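Local coordinates for putative uncharacterized protein (Archaeoglobus fulgidus, PDB 4KPP) that exchanges protons for calcium ions across the membrane, and belongs to the sodium/calcium exchanger family of membrane transporters, at residues 75-80 with 218-223; 83-88 with 226-231; 138-143 with 174-179; 144-149 with 326-331. All coordinates share one frame; numbering follows the deposited sequence.

In the fold
From the N terminus, the chain enters contact 1 at 75-80 and contact 2 at 83-88, the start and a later part of helix 76-91. It then passes 138-149 on helix 138-152, whose first half meets 174-179 to close contact 3, a short loop nested inside those of contacts 1 and 2. Those two close at 218-223 and 226-231, on consecutive helices; their segments alternate along the chain, so the loops cross. Contact 4 closes last, at 326-331, and crosses all the others. Contacts 1, 2 and 4 each join the two sodium/calcium exchanger regions of the sequence, whereas contact 3 stays within the first. Contacts 3 and 4 touch through I142 with L331 and through F144 with I175, Y176 and L179.

Contact 1 (75-80 with 218-223); sequences VLPEYA and FTILMS
I220 lies across P77 and A80 where two interrupted transmembrane helices of the exchanger bundle come together. Helix 76-91 is just beginning here, with V75 at its N-cap position, and helix 202-221 is ending, with S223 already at the N-cap position of helix 224-237. The contact illustrates how a single branched side chain can fit two neighbours at once. With chi1 at -69°, CG1 of I220 lies beside the backbone nitrogen and runs on, fully extended, to CD1, which leaves CG2 anti to that nitrogen. The two branches therefore divide the work. CG2 presses on the CB methyl of A80, whose bond from the backbone aims at the 218-223 segment, with CG2 to CB at 3.6 Å. CD1 instead meets the ring of P77, which it passes at a slant, 4.1 Å from CG. Helix 32-60 packs against the same region: I50 touches L76 and I220, and V43 touches P77 and S223. Near the end of helix 202-221, the hydroxyl OG of S223 donates to T219 O at 2.6 Å, approaching from 36° above the carbonyl plane.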
loop_
_atom_site.group_PDB
_atom_site.type_symbol
_atom_site.label_atom_id
_atom_site.label_comp_id
_atom_site.label_asym_id
_atom_site.label_seq_id
_atom_site.Cartn_x
_atom_site.Cartn_y
_atom_site.Cartn_z
ATOM N N VAL A 75 1.754 5.273 -1.765
ATOM C CA VAL A 75 1.598 4.015 -2.495
ATOM C C VAL A 75 0.860 4.202 -3.819
ATOM O O VAL A 75 0.210 3.290 -4.320
ATOM C CB VAL A 75 0.904 2.931 -1.641
ATOM C CG1 VAL A 75 1.784 2.549 -0.461
ATOM C CG2 VAL A 75 -0.464 3.403 -1.164
ATOM N N LEU A 76 0.973 5.402 -4.375
ATOM C CA LEU A 76 0.411 5.708 -5.687
ATOM C C LEU A 76 0.888 4.772 -6.815
ATOM O O LEU A 76 0.091 4.412 -7.681
ATOM C CB LEU A 76 0.666 7.175 -6.050
ATOM C CG LEU A 76 -0.535 7.983 -6.545
ATOM C CD1 LEU A 76 -1.736 7.790 -5.626
ATOM C CD2 LEU A 76 -0.177 9.461 -6.656
ATOM N N PRO A 77 2.183 4.386 -6.822
ATOM C CA PRO A 77 2.595 3.427 -7.854
ATOM C C PRO A 77 1.800 2.121 -7.822
ATOM O O PRO A 77 1.580 1.515 -8.870
ATOM C CB PRO A 77 4.057 3.155 -7.503
ATOM C CG PRO A 77 4.522 4.407 -6.874
ATOM C CD PRO A 77 3.351 4.931 -6.101
ATOM N N GLU A 78 1.367 1.698 -6.641
ATOM C CA GLU A 78 0.578 0.479 -6.546
ATOM C C GLU A 78 -0.795 0.665 -7.187
ATOM O O GLU A 78 -1.294 -0.226 -7.878
ATOM C CB GLU A 78 0.437 0.018 -5.093
ATOM C CG GLU A 78 -0.611 -1.073 -4.887
ATOM C CD GLU A 78 -0.372 -2.313 -5.746
ATOM O OE1 GLU A 78 -1.354 -3.029 -6.045
ATOM O OE2 GLU A 78 0.790 -2.584 -6.115
ATOM N N TYR A 79 -1.401 1.825 -6.960
ATOM C CA TYR A 79 -2.694 2.124 -7.561
ATOM C C TYR A 79 -2.584 2.231 -9.075
ATOM O O TYR A 79 -3.490 1.821 -9.800
ATOM C CB TYR A 79 -3.291 3.406 -6.971
ATOM C CG TYR A 79 -3.911 3.196 -5.612
ATOM C CD1 TYR A 79 -3.116 3.046 -4.483
ATOM C CD2 TYR A 79 -5.290 3.140 -5.458
ATOM C CE1 TYR A 79 -3.678 2.844 -3.240
ATOM C CE2 TYR A 79 -5.861 2.942 -4.218
ATOM C CZ TYR A 79 -5.051 2.796 -3.112
ATOM O OH TYR A 79 -5.610 2.595 -1.872
ATOM N N ALA A 80 -1.466 2.771 -9.548
ATOM C CA ALA A 80 -1.268 2.971 -10.979
ATOM C C ALA A 80 -0.995 1.658 -11.705
ATOM O O ALA A 80 -1.530 1.421 -12.786
ATOM C CB ALA A 80 -0.147 3.962 -11.224
ATOM N N PHE A 218 2.945 12.663 -13.610
ATOM C CA PHE A 218 3.081 12.494 -15.053
ATOM C C PHE A 218 4.014 11.333 -15.375
ATOM O O PHE A 218 3.711 10.499 -16.229
ATOM C CB PHE A 218 3.602 13.781 -15.695
ATOM C CG PHE A 218 4.008 13.627 -17.135
ATOM C CD1 PHE A 218 3.052 13.589 -18.139
ATOM C CD2 PHE A 218 5.347 13.538 -17.487
ATOM C CE1 PHE A 218 3.424 13.455 -19.466
ATOM C CE2 PHE A 218 5.723 13.401 -18.813
ATOM C CZ PHE A 218 4.760 13.361 -19.801
ATOM N N THR A 219 5.145 11.284 -14.679
ATOM C CA THR A 219 6.141 10.242 -14.892
ATOM C C THR A 219 5.576 8.846 -14.639
ATOM O O THR A 219 5.769 7.936 -15.444
ATOM C CB THR A 219 7.373 10.470 -14.003
ATOM O OG1 THR A 219 8.050 11.655 -14.434
ATOM C CG2 THR A 219 8.326 9.291 -14.091
ATOM N N ILE A 220 4.872 8.686 -13.524
ATOM C CA ILE A 220 4.246 7.410 -13.192
ATOM C C ILE A 220 3.276 6.947 -14.283
ATOM O O ILE A 220 3.327 5.795 -14.718
ATOM C CB ILE A 220 3.528 7.479 -11.829
ATOM C CG1 ILE A 220 4.557 7.609 -10.703
ATOM C CG2 ILE A 220 2.656 6.254 -11.612
ATOM C CD1 ILE A 220 3.954 7.672 -9.317
ATOM N N LEU A 221 2.409 7.849 -14.735
ATOM C CA LEU A 221 1.427 7.513 -15.764
ATOM C C LEU A 221 2.080 7.171 -17.105
ATOM O O LEU A 221 1.519 6.417 -17.901
ATOM C CB LEU A 221 0.406 8.644 -15.932
ATOM C CG LEU A 221 -0.402 9.001 -14.677
ATOM C CD1 LEU A 221 -1.325 10.189 -14.925
ATOM C CD2 LEU A 221 -1.185 7.798 -14.165
ATOM N N MET A 222 3.266 7.725 -17.349
ATOM C CA MET A 222 4.008 7.448 -18.579
ATOM C C MET A 222 4.957 6.263 -18.426
ATOM O O MET A 222 5.739 5.970 -19.328
ATOM C CB MET A 222 4.798 8.683 -19.023
ATOM C CG MET A 222 3.943 9.903 -19.325
ATOM S SD MET A 222 2.873 9.676 -20.760
ATOM C CE MET A 222 4.102 9.451 -22.043
ATOM N N SER A 223 4.879 5.576 -17.291
ATOM C CA SER A 223 5.816 4.495 -16.997
ATOM C C SER A 223 5.165 3.142 -16.680
ATOM O O SER A 223 5.750 2.093 -16.952
ATOM C CB SER A 223 6.738 4.902 -15.844
ATOM O OG SER A 223 7.488 6.059 -16.174
#

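Contact 2 (83-88 with 226-231); sequences GYFAWK and AFSEGL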
loop_
_atom_site.group_PDB
_atom_site.type_symbol
_atom_site.label_atom_id
_atom_site.label_comp_id
_atom_site.label_asym_id
_atom_site.label_seq_id
_atom_site.Cartn_x
_atom_site.Cartn_y
_atom_site.Cartn_z
ATOM N N GLY A 83 -4.098 -0.444 -11.258
ATOM C CA GLY A 83 -5.079 0.233 -12.081
ATOM C C GLY A 83 -4.904 -0.093 -13.551
ATOM O O GLY A 83 -5.888 -0.235 -14.280
ATOM N N TYR A 84 -3.653 -0.210 -13.990
ATOM C CA TYR A 84 -3.371 -0.573 -15.374
ATOM C C TYR A 84 -3.904 -1.962 -15.691
ATOM O O TYR A 84 -4.507 -2.179 -16.737
ATOM C CB TYR A 84 -1.867 -0.513 -15.674
ATOM C CG TYR A 84 -1.509 -1.126 -17.013
ATOM C CD1 TYR A 84 -1.694 -0.419 -18.194
ATOM C CD2 TYR A 84 -0.997 -2.416 -17.098
ATOM C CE1 TYR A 84 -1.379 -0.975 -19.420
ATOM C CE2 TYR A 84 -0.682 -2.981 -18.320
ATOM C CZ TYR A 84 -0.874 -2.255 -19.475
ATOM O OH TYR A 84 -0.561 -2.812 -20.692
ATOM N N PHE A 85 -3.659 -2.902 -14.783
ATOM C CA PHE A 85 -4.156 -4.268 -14.922
ATOM C C PHE A 85 -5.680 -4.304 -14.986
ATOM O O PHE A 85 -6.259 -5.053 -15.769
ATOM C CB PHE A 85 -3.683 -5.125 -13.747
ATOM C CG PHE A 85 -2.225 -5.468 -13.791
ATOM C CD1 PHE A 85 -1.601 -5.724 -14.996
ATOM C CD2 PHE A 85 -1.482 -5.537 -12.625
ATOM C CE1 PHE A 85 -0.266 -6.044 -15.043
ATOM C CE2 PHE A 85 -0.140 -5.856 -12.664
ATOM C CZ PHE A 85 0.468 -6.110 -13.875
ATOM N N ALA A 86 -6.329 -3.503 -14.149
ATOM C CA ALA A 86 -7.785 -3.439 -14.152
ATOM C C ALA A 86 -8.314 -2.799 -15.438
ATOM O O ALA A 86 -9.353 -3.207 -15.957
ATOM C CB ALA A 86 -8.297 -2.699 -12.919
ATOM N N TRP A 87 -7.597 -1.801 -15.950
ATOM C CA TRP A 87 -7.988 -1.159 -17.202
ATOM C C TRP A 87 -7.921 -2.143 -18.363
ATOM O O TRP A 87 -8.859 -2.247 -19.156
ATOM C CB TRP A 87 -7.122 0.068 -17.503
ATOM C CG TRP A 87 -7.552 0.790 -18.754
ATOM C CD1 TRP A 87 -7.164 0.518 -20.038
ATOM C CD2 TRP A 87 -8.466 1.890 -18.841
ATOM N NE1 TRP A 87 -7.775 1.382 -20.913
ATOM C CE2 TRP A 87 -8.579 2.235 -20.204
ATOM C CE3 TRP A 87 -9.197 2.620 -17.898
ATOM C CZ2 TRP A 87 -9.394 3.278 -20.645
ATOM C CZ3 TRP A 87 -10.004 3.654 -18.339
ATOM C CH2 TRP A 87 -10.097 3.972 -19.699
ATOM N N LYS A 88 -6.807 -2.861 -18.460
ATOM C CA LYS A 88 -6.647 -3.880 -19.488
ATOM C C LYS A 88 -7.679 -4.992 -19.325
ATOM O O LYS A 88 -8.175 -5.536 -20.309
ATOM C CB LYS A 88 -5.232 -4.456 -19.459
ATOM C CG LYS A 88 -4.134 -3.408 -19.639
ATOM C CD LYS A 88 -4.219 -2.727 -21.001
ATOM C CE LYS A 88 -4.045 -3.725 -22.139
ATOM N NZ LYS A 88 -4.108 -3.069 -23.475
ATOM N N ALA A 226 4.627 0.372 -19.594
ATOM C CA ALA A 226 5.886 -0.218 -20.026
ATOM C C ALA A 226 6.480 -1.096 -18.932
ATOM O O ALA A 226 7.023 -2.163 -19.209
ATOM C CB ALA A 226 6.864 0.862 -20.433
ATOM N N PHE A 227 6.374 -0.645 -17.686
ATOM C CA PHE A 227 6.868 -1.434 -16.568
ATOM C C PHE A 227 6.070 -2.728 -16.396
ATOM O O PHE A 227 6.648 -3.784 -16.152
ATOM C CB PHE A 227 6.863 -0.618 -15.272
ATOM C CG PHE A 227 7.221 -1.423 -14.053
ATOM C CD1 PHE A 227 8.525 -1.847 -13.846
ATOM C CD2 PHE A 227 6.251 -1.768 -13.124
ATOM C CE1 PHE A 227 8.857 -2.598 -12.724
ATOM C CE2 PHE A 227 6.574 -2.517 -12.005
ATOM C CZ PHE A 227 7.877 -2.933 -11.804
ATOM N N SER A 228 4.748 -2.639 -16.534
ATOM C CA SER A 228 3.876 -3.799 -16.352
ATOM C C SER A 228 4.017 -4.792 -17.504
ATOM O O SER A 228 4.137 -5.998 -17.283
ATOM C CB SER A 228 2.409 -3.374 -16.212
ATOM O OG SER A 228 2.240 -2.414 -15.181
ATOM N N GLU A 229 3.999 -4.280 -18.732
ATOM C CA GLU A 229 4.174 -5.120 -19.909
ATOM C C GLU A 229 5.608 -5.620 -20.015
ATOM O O GLU A 229 5.854 -6.708 -20.535
ATOM C CB GLU A 229 3.777 -4.371 -21.184
ATOM C CG GLU A 229 2.308 -3.967 -21.243
ATOM C CD GLU A 229 1.354 -5.156 -21.198
ATOM O OE1 GLU A 229 1.763 -6.277 -21.566
ATOM O OE2 GLU A 229 0.186 -4.964 -20.792
ATOM N N GLY A 230 6.551 -4.818 -19.529
ATOM C CA GLY A 230 7.944 -5.219 -19.493
ATOM C C GLY A 230 8.133 -6.407 -18.570
ATOM O O GLY A 230 8.825 -7.368 -18.911
ATOM N N LEU A 231 7.513 -6.336 -17.396
ATOM C CA LEU A 231 7.541 -7.438 -16.438
ATOM C C LEU A 231 6.955 -8.705 -17.042
ATOM O O LEU A 231 7.575 -9.766 -16.987
ATOM C CB LEU A 231 6.761 -7.073 -15.176
ATOM C CG LEU A 231 7.576 -6.844 -13.904
ATOM C CD1 LEU A 231 6.652 -6.556 -12.732
ATOM C CD2 LEU A 231 8.472 -8.039 -13.607
#
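Y84 and S228 bring their backbones within 8.0 Å, CA to CA, where helix 83-88 and helix 226-231 cross steeply. The segment axes approach to 10.8 Å and are inclined at 76°, a separation that long side chains have to bridge. The contact joins helix 76-91 to helix 224-237 and so links the two sodium/calcium exchanger regions of the sequence within the transmembrane bundle. Y84 does most of this. Its CG stands anti to the backbone nitrogen (chi1 169°), which sends the ring over to the partner helix. There CD2 rests 3.6 Å from S228 CB, and F85 brings CE1 to the same carbon at 4.0 Å, so that two aromatic rings converge on one methylene. The hydroxyl of S228 is used within its own helix, hydrogen-bonded to V224 O. Farther along the ring, E229 bends at chi2 and carries its carboxylate toward the phenol. The modelled gap between Y84 OH and E229 OE2 is too short to be trusted, so the exact placement is doubtful and the nature of the interaction is left open. One face of the Y84 ring is covered from its own helix by K88, whose CG sits 3.5 Å above the plane toward the rim. Y96, on helix 96-127, reaches E229 OE2 through a weak hydrogen bond. The firm part of the contact is thus apolar, S228 CB against both rings, while the charge of K88, whose NZ is not in contact with the acid, would probably help to offset that of E229.

Contact 3 (138-143 with 174-179); sequences IRLEIF and AIYIYL
Y176 reaches out from helix 163-182 and points its ring, edge first, at L140 and E141 of helix 138-152, the two segments running antiparallel at 170°. From CB, the chain leaves with CG anti to the backbone nitrogen (chi1 165°), which carries the ring across the space between the helices. The edge then meets its partners in order. CD1 comes first, 3.9 Å from L140 CD2, which lies near the ring plane; CE1 follows, 4.0 Å from L140 CD1, which sits well off that plane. L140 also brings CD2 to within 4.5 Å of L179 CB, one turn along. At the tip, OH donates to E141 OE1 in a very short hydrogen bond of 2.4 Å. The oxygen lies near the ring plane, while the carboxylate is turned nearly square to it, 87° away. E141 reaches this position through a strained first torsion, chi1 10°, and a bend at chi2. S280 OG of helix 271-285 gives the phenol a second hydrogen-bonding partner, and V283 of that helix touches both E141 and Y176. The result exemplifies an interhelical tyrosine-carboxylate hydrogen bond, buried between antiparallel helices of a membrane bundle beside L140, which in turn touches L179.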
loop_
_atom_site.group_PDB
_atom_site.type_symbol
_atom_site.label_atom_id
_atom_site.label_comp_id
_atom_site.label_asym_id
_atom_site.label_seq_id
_atom_site.Cartn_x
_atom_site.Cartn_y
_atom_site.Cartn_z
ATOM N N ILE A 138 -4.337 4.292 16.762
ATOM C CA ILE A 138 -4.354 3.112 15.903
ATOM C C ILE A 138 -5.703 2.387 15.964
ATOM O O ILE A 138 -6.113 1.742 14.997
ATOM C CB ILE A 138 -3.156 2.172 16.233
ATOM C CG1 ILE A 138 -1.898 2.667 15.520
ATOM C CG2 ILE A 138 -3.412 0.738 15.805
ATOM C CD1 ILE A 138 -2.053 2.747 14.011
ATOM N N ARG A 139 -6.409 2.527 17.084
ATOM C CA ARG A 139 -7.724 1.904 17.248
ATOM C C ARG A 139 -8.700 2.305 16.143
ATOM O O ARG A 139 -9.639 1.574 15.839
ATOM C CB ARG A 139 -8.324 2.238 18.614
ATOM C CG ARG A 139 -7.520 1.749 19.805
ATOM C CD ARG A 139 -8.358 1.825 21.074
ATOM N NE ARG A 139 -7.548 1.952 22.285
ATOM C CZ ARG A 139 -7.120 0.924 23.011
ATOM N NH1 ARG A 139 -6.393 1.139 24.099
ATOM N NH2 ARG A 139 -7.415 -0.316 22.648
ATOM N N LEU A 140 -8.474 3.474 15.555
ATOM C CA LEU A 140 -9.254 3.932 14.415
ATOM C C LEU A 140 -9.062 2.964 13.249
ATOM O O LEU A 140 -10.021 2.354 12.774
ATOM C CB LEU A 140 -8.813 5.343 14.007
ATOM C CG LEU A 140 -9.781 6.298 13.290
ATOM C CD1 LEU A 140 -9.000 7.317 12.467
ATOM C CD2 LEU A 140 -10.811 5.588 12.422
ATOM N N GLU A 141 -7.820 2.830 12.791
ATOM C CA GLU A 141 -7.524 1.973 11.647
ATOM C C GLU A 141 -7.879 0.514 11.920
ATOM O O GLU A 141 -8.271 -0.206 11.009
ATOM C CB GLU A 141 -6.060 2.098 11.201
ATOM C CG GLU A 141 -5.164 2.881 12.137
ATOM C CD GLU A 141 -5.263 4.383 11.937
ATOM O OE1 GLU A 141 -5.142 4.844 10.782
ATOM O OE2 GLU A 141 -5.462 5.101 12.938
ATOM N N ILE A 142 -7.745 0.092 13.174
ATOM C CA ILE A 142 -8.114 -1.265 13.580
ATOM C C ILE A 142 -9.587 -1.547 13.290
ATOM O O ILE A 142 -9.939 -2.600 12.755
ATOM C CB ILE A 142 -7.835 -1.499 15.080
ATOM C CG1 ILE A 142 -6.330 -1.494 15.351
ATOM C CG2 ILE A 142 -8.451 -2.811 15.548
ATOM C CD1 ILE A 142 -5.969 -1.738 16.803
ATOM N N PHE A 143 -10.438 -0.591 13.644
ATOM C CA PHE A 143 -11.876 -0.702 13.425
ATOM C C PHE A 143 -12.214 -0.882 11.949
ATOM O O PHE A 143 -12.984 -1.772 11.581
ATOM C CB PHE A 143 -12.579 0.540 13.974
ATOM C CG PHE A 143 -14.060 0.562 13.732
ATOM C CD1 PHE A 143 -14.925 -0.097 14.588
ATOM C CD2 PHE A 143 -14.589 1.256 12.655
ATOM C CE1 PHE A 143 -16.292 -0.075 14.370
ATOM C CE2 PHE A 143 -15.948 1.284 12.431
ATOM C CZ PHE A 143 -16.804 0.617 13.288
ATOM N N ALA A 174 -13.578 6.468 2.619
ATOM C CA ALA A 174 -14.026 7.859 2.684
ATOM C C ALA A 174 -14.391 8.265 4.111
ATOM O O ALA A 174 -14.006 9.339 4.578
ATOM C CB ALA A 174 -15.203 8.082 1.750
ATOM N N ILE A 175 -15.133 7.399 4.795
ATOM C CA ILE A 175 -15.496 7.618 6.193
ATOM C C ILE A 175 -14.249 7.611 7.073
ATOM O O ILE A 175 -14.110 8.429 7.985
ATOM C CB ILE A 175 -16.483 6.541 6.689
ATOM C CG1 ILE A 175 -17.816 6.656 5.946
ATOM C CG2 ILE A 175 -16.707 6.655 8.190
ATOM C CD1 ILE A 175 -18.848 5.638 6.386
ATOM N N TYR A 176 -13.341 6.682 6.787
ATOM C CA TYR A 176 -12.076 6.594 7.510
ATOM C C TYR A 176 -11.256 7.873 7.376
ATOM O O TYR A 176 -10.733 8.388 8.362
ATOM C CB TYR A 176 -11.266 5.395 7.023
ATOM C CG TYR A 176 -9.815 5.429 7.438
ATOM C CD1 TYR A 176 -9.451 5.302 8.772
ATOM C CD2 TYR A 176 -8.807 5.583 6.495
ATOM C CE1 TYR A 176 -8.122 5.333 9.158
ATOM C CE2 TYR A 176 -7.478 5.614 6.869
ATOM C CZ TYR A 176 -7.141 5.488 8.202
ATOM O OH TYR A 176 -5.818 5.517 8.581
ATOM N N ILE A 177 -11.148 8.375 6.153
ATOM C CA ILE A 177 -10.448 9.627 5.898
ATOM C C ILE A 177 -11.095 10.779 6.657
ATOM O O ILE A 177 -10.412 11.555 7.325
ATOM C CB ILE A 177 -10.420 9.952 4.393
ATOM C CG1 ILE A 177 -9.415 9.046 3.684
ATOM C CG2 ILE A 177 -10.060 11.411 4.161
ATOM C CD1 ILE A 177 -8.020 9.122 4.271
ATOM N N TYR A 178 -12.418 10.873 6.556
ATOM C CA TYR A 178 -13.184 11.914 7.237
ATOM C C TYR A 178 -12.943 11.919 8.746
ATOM O O TYR A 178 -12.799 12.978 9.356
ATOM C CB TYR A 178 -14.677 11.753 6.941
ATOM C CG TYR A 178 -15.570 12.626 7.790
ATOM C CD1 TYR A 178 -15.672 13.992 7.552
ATOM C CD2 TYR A 178 -16.317 12.084 8.830
ATOM C CE1 TYR A 178 -16.490 14.794 8.328
ATOM C CE2 TYR A 178 -17.137 12.878 9.610
ATOM C CZ TYR A 178 -17.220 14.231 9.355
ATOM O OH TYR A 178 -18.038 15.021 10.134
ATOM N N LEU A 179 -12.895 10.731 9.342
ATOM C CA LEU A 179 -12.667 10.603 10.776
ATOM C C LEU A 179 -11.204 10.839 11.135
ATOM O O LEU A 179 -10.884 11.184 12.274
ATOM C CB LEU A 179 -13.106 9.224 11.271
ATOM C CG LEU A 179 -14.606 8.934 11.260
ATOM C CD1 LEU A 179 -14.876 7.560 11.850
ATOM C CD2 LEU A 179 -15.373 10.010 12.017
#

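Contact 4 (144-149 with 326-331); sequences FLFLAT and FAVAIL. With CA (calcium ion), chain D.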
loop_
_atom_site.group_PDB
_atom_site.type_symbol
_atom_site.label_atom_id
_atom_site.label_comp_id
_atom_site.label_asym_id
_atom_site.label_seq_id
_atom_site.Cartn_x
_atom_site.Cartn_y
_atom_site.Cartn_z
ATOM N N PHE A 144 -11.638 -0.034 11.104
ATOM C CA PHE A 144 -11.923 -0.086 9.676
ATOM C C PHE A 144 -11.289 -1.290 9.002
ATOM O O PHE A 144 -11.816 -1.807 8.021
ATOM C CB PHE A 144 -11.509 1.211 8.986
ATOM C CG PHE A 144 -12.521 2.302 9.127
ATOM C CD1 PHE A 144 -13.644 2.324 8.316
ATOM C CD2 PHE A 144 -12.368 3.293 10.083
ATOM C CE1 PHE A 144 -14.590 3.319 8.447
ATOM C CE2 PHE A 144 -13.311 4.290 10.217
ATOM C CZ PHE A 144 -14.422 4.301 9.399
ATOM N N LEU A 145 -10.159 -1.735 9.541
ATOM C CA LEU A 145 -9.505 -2.941 9.056
ATOM C C LEU A 145 -10.396 -4.145 9.326
ATOM O O LEU A 145 -10.515 -5.044 8.497
ATOM C CB LEU A 145 -8.155 -3.119 9.746
ATOM C CG LEU A 145 -6.911 -3.167 8.860
ATOM C CD1 LEU A 145 -7.110 -2.346 7.598
ATOM C CD2 LEU A 145 -5.707 -2.662 9.643
ATOM N N PHE A 146 -11.032 -4.148 10.491
ATOM C CA PHE A 146 -11.920 -5.237 10.872
ATOM C C PHE A 146 -13.161 -5.280 9.982
ATOM O O PHE A 146 -13.572 -6.348 9.541
ATOM C CB PHE A 146 -12.312 -5.107 12.341
ATOM C CG PHE A 146 -12.964 -6.334 12.909
ATOM C CD1 PHE A 146 -12.308 -7.554 12.890
ATOM C CD2 PHE A 146 -14.226 -6.264 13.482
ATOM C CE1 PHE A 146 -12.901 -8.686 13.417
ATOM C CE2 PHE A 146 -14.826 -7.394 14.014
ATOM C CZ PHE A 146 -14.161 -8.607 13.981
ATOM N N LEU A 147 -13.749 -4.118 9.712
ATOM C CA LEU A 147 -14.943 -4.046 8.872
ATOM C C LEU A 147 -14.659 -4.416 7.419
ATOM O O LEU A 147 -15.460 -5.098 6.775
ATOM C CB LEU A 147 -15.572 -2.652 8.933
ATOM C CG LEU A 147 -16.228 -2.233 10.248
ATOM C CD1 LEU A 147 -17.102 -1.008 10.028
ATOM C CD2 LEU A 147 -17.029 -3.378 10.858
ATOM N N ALA A 148 -13.524 -3.952 6.906
ATOM C CA ALA A 148 -13.118 -4.255 5.539
ATOM C C ALA A 148 -12.855 -5.747 5.377
ATOM O O ALA A 148 -13.211 -6.344 4.361
ATOM C CB ALA A 148 -11.880 -3.453 5.162
ATOM N N THR A 149 -12.233 -6.342 6.390
ATOM C CA THR A 149 -11.893 -7.759 6.353
ATOM C C THR A 149 -13.138 -8.640 6.417
ATOM O O THR A 149 -13.259 -9.605 5.664
ATOM C CB THR A 149 -10.927 -8.128 7.488
ATOM O OG1 THR A 149 -9.709 -7.392 7.327
ATOM C CG2 THR A 149 -10.618 -9.611 7.469
ATOM N N PHE A 326 -5.795 -11.901 11.125
ATOM C CA PHE A 326 -4.689 -12.152 12.034
ATOM C C PHE A 326 -3.917 -10.869 12.336
ATOM O O PHE A 326 -3.438 -10.670 13.455
ATOM C CB PHE A 326 -3.765 -13.217 11.442
ATOM C CG PHE A 326 -2.651 -13.627 12.355
ATOM C CD1 PHE A 326 -2.926 -14.164 13.604
ATOM C CD2 PHE A 326 -1.328 -13.487 11.963
ATOM C CE1 PHE A 326 -1.896 -14.548 14.451
ATOM C CE2 PHE A 326 -0.299 -13.869 12.800
ATOM C CZ PHE A 326 -0.581 -14.400 14.045
ATOM N N ALA A 327 -3.809 -10.001 11.334
ATOM C CA ALA A 327 -3.157 -8.708 11.504
ATOM C C ALA A 327 -3.924 -7.824 12.489
ATOM O O ALA A 327 -3.329 -7.215 13.376
ATOM C CB ALA A 327 -3.006 -8.008 10.160
ATOM N N VAL A 328 -5.243 -7.762 12.322
ATOM C CA VAL A 328 -6.111 -7.010 13.225
ATOM C C VAL A 328 -5.974 -7.492 14.669
ATOM O O VAL A 328 -5.831 -6.687 15.593
ATOM C CB VAL A 328 -7.592 -7.128 12.802
ATOM C CG1 VAL A 328 -8.513 -6.664 13.921
ATOM C CG2 VAL A 328 -7.845 -6.336 11.537
ATOM N N ALA A 329 -6.017 -8.807 14.854
ATOM C CA ALA A 329 -5.948 -9.399 16.185
ATOM C C ALA A 329 -4.629 -9.069 16.886
ATOM O O ALA A 329 -4.587 -8.899 18.103
ATOM C CB ALA A 329 -6.152 -10.910 16.103
ATOM N N ILE A 330 -3.557 -8.984 16.105
ATOM C CA ILE A 330 -2.235 -8.656 16.629
ATOM C C ILE A 330 -2.150 -7.196 17.068
ATOM O O ILE A 330 -1.509 -6.878 18.067
ATOM C CB ILE A 330 -1.137 -8.961 15.578
ATOM C CG1 ILE A 330 -0.877 -10.466 15.511
ATOM C CG2 ILE A 330 0.155 -8.216 15.887
ATOM C CD1 ILE A 330 0.202 -10.851 14.523
ATOM N N LEU A 331 -2.811 -6.313 16.328
ATOM C CA LEU A 331 -2.778 -4.885 16.633
ATOM C C LEU A 331 -3.616 -4.495 17.852
ATOM O O LEU A 331 -3.473 -3.393 18.379
ATOM C CB LEU A 331 -3.248 -4.080 15.421
ATOM C CG LEU A 331 -2.464 -4.256 14.121
ATOM C CD1 LEU A 331 -3.074 -3.409 13.016
ATOM C CD2 LEU A 331 -0.991 -3.923 14.316
HETATM CA CA CA D . 0.459 -7.451 19.583
#
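The calcium site near the C-terminal part of helix 311-331 borders this contact, in which that helix packs antiparallel against helix 138-152. The segment axes come to 9.7 Å at an angle of 159°. V328 wedges its two methyls against L145 and F146: its CG2 lies 3.7 Å from L145 CB and also faces the backbone nitrogen of F146, while CG1, anti to its own backbone nitrogen (chi1 165°), meets F146 CD1 at 4.0 Å. The phenylalanine and valine side chains cross at about a right angle. A turn on, L145 CD2 touches L331 CD1 at 4.3 Å, extending this apolar seam toward the metal end. Nothing polar spans the seam. Beside it, L145 O accepts from T149 OG1 at 2.7 Å and from T149 N, the two donors arriving from opposite faces of the carbonyl plane; W286 NE1, outside helix 138-152, hydrogen-bonds to the same hydroxyl. I330 takes no part in the apolar contact and offers its main chain to the metal, with I330 O 2.5 Å from the calcium ion; D333, K335 and E340 supply further ligands. Around the pair, helix 271-285 touches L145 and L331, helix 96-127 meets A327 and L331 through W116, and helix 357-377 lies against F326 and A329, while strand 335-337 contributes K335 to the site.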